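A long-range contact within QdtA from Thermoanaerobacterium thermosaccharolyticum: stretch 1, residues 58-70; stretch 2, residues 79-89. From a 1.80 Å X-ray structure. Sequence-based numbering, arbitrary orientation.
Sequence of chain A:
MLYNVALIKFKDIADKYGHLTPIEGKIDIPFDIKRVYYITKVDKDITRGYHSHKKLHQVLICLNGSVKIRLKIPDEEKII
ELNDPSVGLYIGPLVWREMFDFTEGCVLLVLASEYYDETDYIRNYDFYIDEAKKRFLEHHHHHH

Stretch 1 58-70: QVLICLNGSVKIR
Stretch 2, residues 79-89: IIELNDPSVGL

Two antiparallel strand pairings join these stretches. Strand 67-70 runs against strand 79-82, their axes 4.6 Å apart at 154°; the strand through Leu60 meets strand 87-89 at 137°, 4.4 Å apart. Phi and psi lie near -110° and 130° along most of the strands. Gly65, at 73/-145, breaks the first stretch, its positive phi being one that glycine readily adopts, and a type I turn from Asp84 to Val87 breaks the second.

The register is fixed by three hydrogen-bonded pairs. Leu60 N donates to Leu89 O and Leu89 N to Leu60 O, both at 2.8 Å. Val67 N reaches Leu82 O at 3.1 Å, and Leu82 N returns to Val67 O at 2.8 Å. Ile69 N lies 2.8 Å from Ile80 O, and Ile80 N 2.9 Å from Ile69 O. Lys68 with Glu81 and Arg70 with Ile79 are non-hydrogen-bonded pairs, with CA atoms 4.4 Å apart. CA-H...O contacts supplement the ladder, as from Ser66 CA to Leu82 O (3.2 Å) and Val59 CA to Leu89 O (3.2 Å). Gly88 CA comes 3.3 Å from Leu60 O; a CB here would clash with Val59 CG1, so glycine suits the crowded position.

Between the pairings, water takes over. One molecule accepts from Cys62 N (3.0 Å) and donates to Asp84 O and Val87 O (both 2.7 Å); another donates to Gly65 O (2.8 Å) and Asn83 O (2.7 Å). Within the turn, Val87 N bonds to Asp84 O at 3.1 Å, while Asp84 OD1 accepts from Ser86 N (2.9 Å) and Ser86 OG (2.7 Å), with Asp84 chi1 t and Ser86 chi1 p. Pro85, at -64/-16, fits the turn and sets its CB 4.3 Å from Leu63 CD2.

Leu60, Val67, Ile69, Ile80, Leu82 and Leu89 share one face of the sheet. Leu82 (m, t) gathers its neighbours: its CD1 lies 3.8 Å from Ile69 CG1 and 4.1 Å from Leu60 CB, its CB 3.7 Å from Cys62 CB. Ile69 (m, m) also brings CG1 within 3.9 Å of Leu89 CD2 (Leu89 t, p). Branched aliphatic chains fill this space without needing polar partners.

The face of Lys68, Arg70, Ile79 and Glu81 is more exposed and accommodates charge. Lys68 (m, t, t, p) forms a long salt bridge, NZ to Glu81 OE1 at 3.8 Å; Glu81 (t, t) also accepts at OE2 from Asn83 ND2, 3.2 Å away. Ile79 CD1 packs 3.4 Å from Lys68 CB, against the aliphatic part of the lysine.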

# COMPACT_ATOMS: atom_id res chain seq x y z
N GLN A 58 2.64 -7.87 -10.53
CA GLN A 58 2.59 -6.68 -9.73
C GLN A 58 1.37 -5.88 -10.11
O GLN A 58 0.90 -5.98 -11.26
CB GLN A 58 3.79 -5.81 -10.12
CG GLN A 58 5.12 -6.37 -9.67
CD GLN A 58 6.20 -5.30 -9.76
OE1 GLN A 58 6.21 -4.47 -10.66
NE2 GLN A 58 7.09 -5.29 -8.79
N VAL A 59 0.92 -5.05 -9.19
CA VAL A 59 -0.05 -4.01 -9.45
C VAL A 59 0.50 -2.72 -8.91
O VAL A 59 0.85 -2.63 -7.75
CB VAL A 59 -1.38 -4.37 -8.79
CG1 VAL A 59 -2.39 -3.23 -8.83
CG2 VAL A 59 -1.99 -5.59 -9.49
N LEU A 60 0.50 -1.70 -9.74
CA LEU A 60 0.97 -0.38 -9.35
C LEU A 60 -0.22 0.54 -9.12
O LEU A 60 -1.19 0.55 -9.90
CB LEU A 60 1.85 0.23 -10.46
CG LEU A 60 3.32 -0.20 -10.57
CD1 LEU A 60 3.49 -1.72 -10.64
CD2 LEU A 60 4.01 0.42 -11.78
N ILE A 61 -0.15 1.37 -8.09
CA ILE A 61 -1.26 2.30 -7.78
C ILE A 61 -0.71 3.62 -7.29
O ILE A 61 0.16 3.64 -6.40
CB ILE A 61 -2.20 1.74 -6.65
CG1 ILE A 61 -2.50 0.26 -6.88
CG2 ILE A 61 -3.49 2.55 -6.52
CD1 ILE A 61 -2.66 -0.52 -5.60
N CYS A 62 -1.22 4.71 -7.83
CA CYS A 62 -0.76 6.05 -7.42
C CYS A 62 -1.76 6.63 -6.45
O CYS A 62 -2.93 6.80 -6.80
CB CYS A 62 -0.62 6.93 -8.64
SG CYS A 62 -0.23 8.61 -8.09
N LEU A 63 -1.36 6.71 -5.17
CA LEU A 63 -2.27 6.95 -4.05
C LEU A 63 -2.45 8.46 -3.83
O LEU A 63 -3.37 8.88 -3.16
CB LEU A 63 -1.74 6.30 -2.75
CG LEU A 63 -1.64 4.77 -2.85
CD1 LEU A 63 -1.39 4.16 -1.48
CD2 LEU A 63 -2.89 4.16 -3.43
N ASN A 64 -1.57 9.25 -4.44
CA ASN A 64 -1.64 10.70 -4.31
C ASN A 64 -0.80 11.29 -5.45
O ASN A 64 0.24 10.74 -5.85
CB ASN A 64 -1.04 11.18 -3.00
CG ASN A 64 -1.33 12.65 -2.76
OD1 ASN A 64 -2.49 13.10 -2.81
ND2 ASN A 64 -0.28 13.39 -2.53
N GLY A 65 -1.32 12.37 -6.03
CA GLY A 65 -0.67 13.00 -7.16
C GLY A 65 -0.81 12.18 -8.43
O GLY A 65 -1.84 11.56 -8.67
N SER A 66 0.24 12.24 -9.24
CA SER A 66 0.28 11.59 -10.53
C SER A 66 1.70 11.18 -10.89
O SER A 66 2.69 11.77 -10.42
CB SER A 66 -0.30 12.58 -11.56
OG SER A 66 0.59 12.63 -12.65
N VAL A 67 1.80 10.12 -11.71
CA VAL A 67 3.05 9.55 -12.16
C VAL A 67 2.75 8.82 -13.47
O VAL A 67 1.65 8.29 -13.68
CB VAL A 67 3.69 8.57 -11.15
CG1 VAL A 67 2.73 7.42 -10.82
CG2 VAL A 67 5.01 8.01 -11.66
N LYS A 68 3.74 8.83 -14.34
CA LYS A 68 3.65 8.22 -15.65
C LYS A 68 4.48 6.96 -15.73
O LYS A 68 5.67 6.90 -15.33
CB LYS A 68 4.09 9.26 -16.72
CG LYS A 68 3.03 10.32 -17.02
CD LYS A 68 3.53 11.31 -18.05
CE LYS A 68 2.64 12.53 -18.12
NZ LYS A 68 2.93 13.40 -16.97
N ILE A 69 3.85 5.90 -16.25
CA ILE A 69 4.50 4.63 -16.34
C ILE A 69 4.71 4.35 -17.82
O ILE A 69 3.73 4.28 -18.58
CB ILE A 69 3.66 3.45 -15.81
CG1 ILE A 69 3.02 3.74 -14.47
CG2 ILE A 69 4.51 2.19 -15.80
CD1 ILE A 69 3.96 4.28 -13.43
N ARG A 70 5.96 4.21 -18.20
CA ARG A 70 6.30 3.82 -19.58
C ARG A 70 6.44 2.31 -19.59
O ARG A 70 7.31 1.77 -18.94
CB ARG A 70 7.59 4.51 -20.04
CG ARG A 70 8.19 4.01 -21.35
CD ARG A 70 9.49 4.75 -21.76
NE ARG A 70 9.30 6.20 -21.86
CZ ARG A 70 9.78 7.10 -21.00
NH1 ARG A 70 10.50 6.76 -19.94
NH2 ARG A 70 9.48 8.36 -21.17
N ILE A 79 2.43 4.77 -22.69
CA ILE A 79 2.66 5.45 -21.45
C ILE A 79 1.31 5.66 -20.78
O ILE A 79 0.33 6.11 -21.38
CB ILE A 79 3.64 6.64 -21.61
CG1 ILE A 79 2.98 7.94 -21.30
CG2 ILE A 79 4.45 6.66 -22.90
CD1 ILE A 79 3.19 8.17 -19.83
N ILE A 80 1.20 5.21 -19.55
CA ILE A 80 -0.03 5.30 -18.80
C ILE A 80 0.18 6.25 -17.63
O ILE A 80 1.16 6.07 -16.88
CB ILE A 80 -0.32 3.93 -18.15
CG1 ILE A 80 -0.32 2.83 -19.21
CG2 ILE A 80 -1.63 4.00 -17.39
CD1 ILE A 80 -1.56 2.86 -20.05
N GLU A 81 -0.71 7.21 -17.47
CA GLU A 81 -0.69 8.08 -16.31
C GLU A 81 -1.61 7.58 -15.22
O GLU A 81 -2.80 7.34 -15.43
CB GLU A 81 -1.08 9.51 -16.67
CG GLU A 81 -0.89 10.45 -15.51
CD GLU A 81 -1.23 11.87 -15.86
OE1 GLU A 81 -0.74 12.35 -16.88
OE2 GLU A 81 -1.98 12.48 -15.11
N LEU A 82 -1.02 7.39 -14.05
CA LEU A 82 -1.76 6.96 -12.90
C LEU A 82 -1.96 8.13 -11.97
O LEU A 82 -0.99 8.81 -11.63
CB LEU A 82 -0.99 5.87 -12.14
CG LEU A 82 -0.72 4.58 -12.90
CD1 LEU A 82 0.11 3.62 -12.09
CD2 LEU A 82 -2.07 3.93 -13.24
N ASN A 83 -3.22 8.34 -11.59
CA ASN A 83 -3.63 9.52 -10.85
C ASN A 83 -4.91 9.33 -10.11
O ASN A 83 -5.46 10.30 -9.61
CB ASN A 83 -3.82 10.67 -11.84
CG ASN A 83 -4.82 10.32 -12.93
OD1 ASN A 83 -5.74 9.52 -12.74
ND2 ASN A 83 -4.61 10.91 -14.09
N ASP A 84 -5.36 8.09 -10.02
CA ASP A 84 -6.55 7.76 -9.31
C ASP A 84 -6.22 6.64 -8.33
O ASP A 84 -5.95 5.55 -8.75
CB ASP A 84 -7.58 7.32 -10.37
CG ASP A 84 -8.95 7.05 -9.82
OD1 ASP A 84 -9.13 6.74 -8.62
OD2 ASP A 84 -9.92 7.11 -10.60
N PRO A 85 -6.41 6.83 -7.02
CA PRO A 85 -6.11 5.73 -6.12
C PRO A 85 -6.98 4.47 -6.29
O PRO A 85 -6.62 3.41 -5.76
CB PRO A 85 -6.30 6.36 -4.73
CG PRO A 85 -6.08 7.83 -4.93
CD PRO A 85 -6.61 8.11 -6.32
N SER A 86 -8.13 4.54 -6.98
CA SER A 86 -8.99 3.37 -7.14
C SER A 86 -8.72 2.60 -8.39
O SER A 86 -9.53 1.71 -8.74
CB SER A 86 -10.46 3.77 -7.17
OG SER A 86 -10.74 4.58 -8.31
N VAL A 87 -7.64 2.92 -9.08
CA VAL A 87 -7.24 2.23 -10.31
C VAL A 87 -5.82 1.67 -10.16
O VAL A 87 -4.88 2.39 -9.82
CB VAL A 87 -7.29 3.16 -11.53
CG1 VAL A 87 -6.67 2.55 -12.77
CG2 VAL A 87 -8.74 3.56 -11.79
N GLY A 88 -5.67 0.38 -10.42
CA GLY A 88 -4.36 -0.25 -10.39
C GLY A 88 -3.90 -0.65 -11.78
O GLY A 88 -4.73 -1.03 -12.64
N LEU A 89 -2.59 -0.66 -11.96
CA LEU A 89 -1.97 -1.10 -13.21
C LEU A 89 -1.32 -2.44 -12.93
O LEU A 89 -0.28 -2.54 -12.27
CB LEU A 89 -0.97 -0.07 -13.74
CG LEU A 89 -0.22 -0.44 -15.02
CD1 LEU A 89 -1.21 -0.38 -16.16
CD2 LEU A 89 0.88 0.57 -15.23
O HOH W 1 -3.54 4.68 -9.70
O HOH W 2 -4.30 12.71 -9.13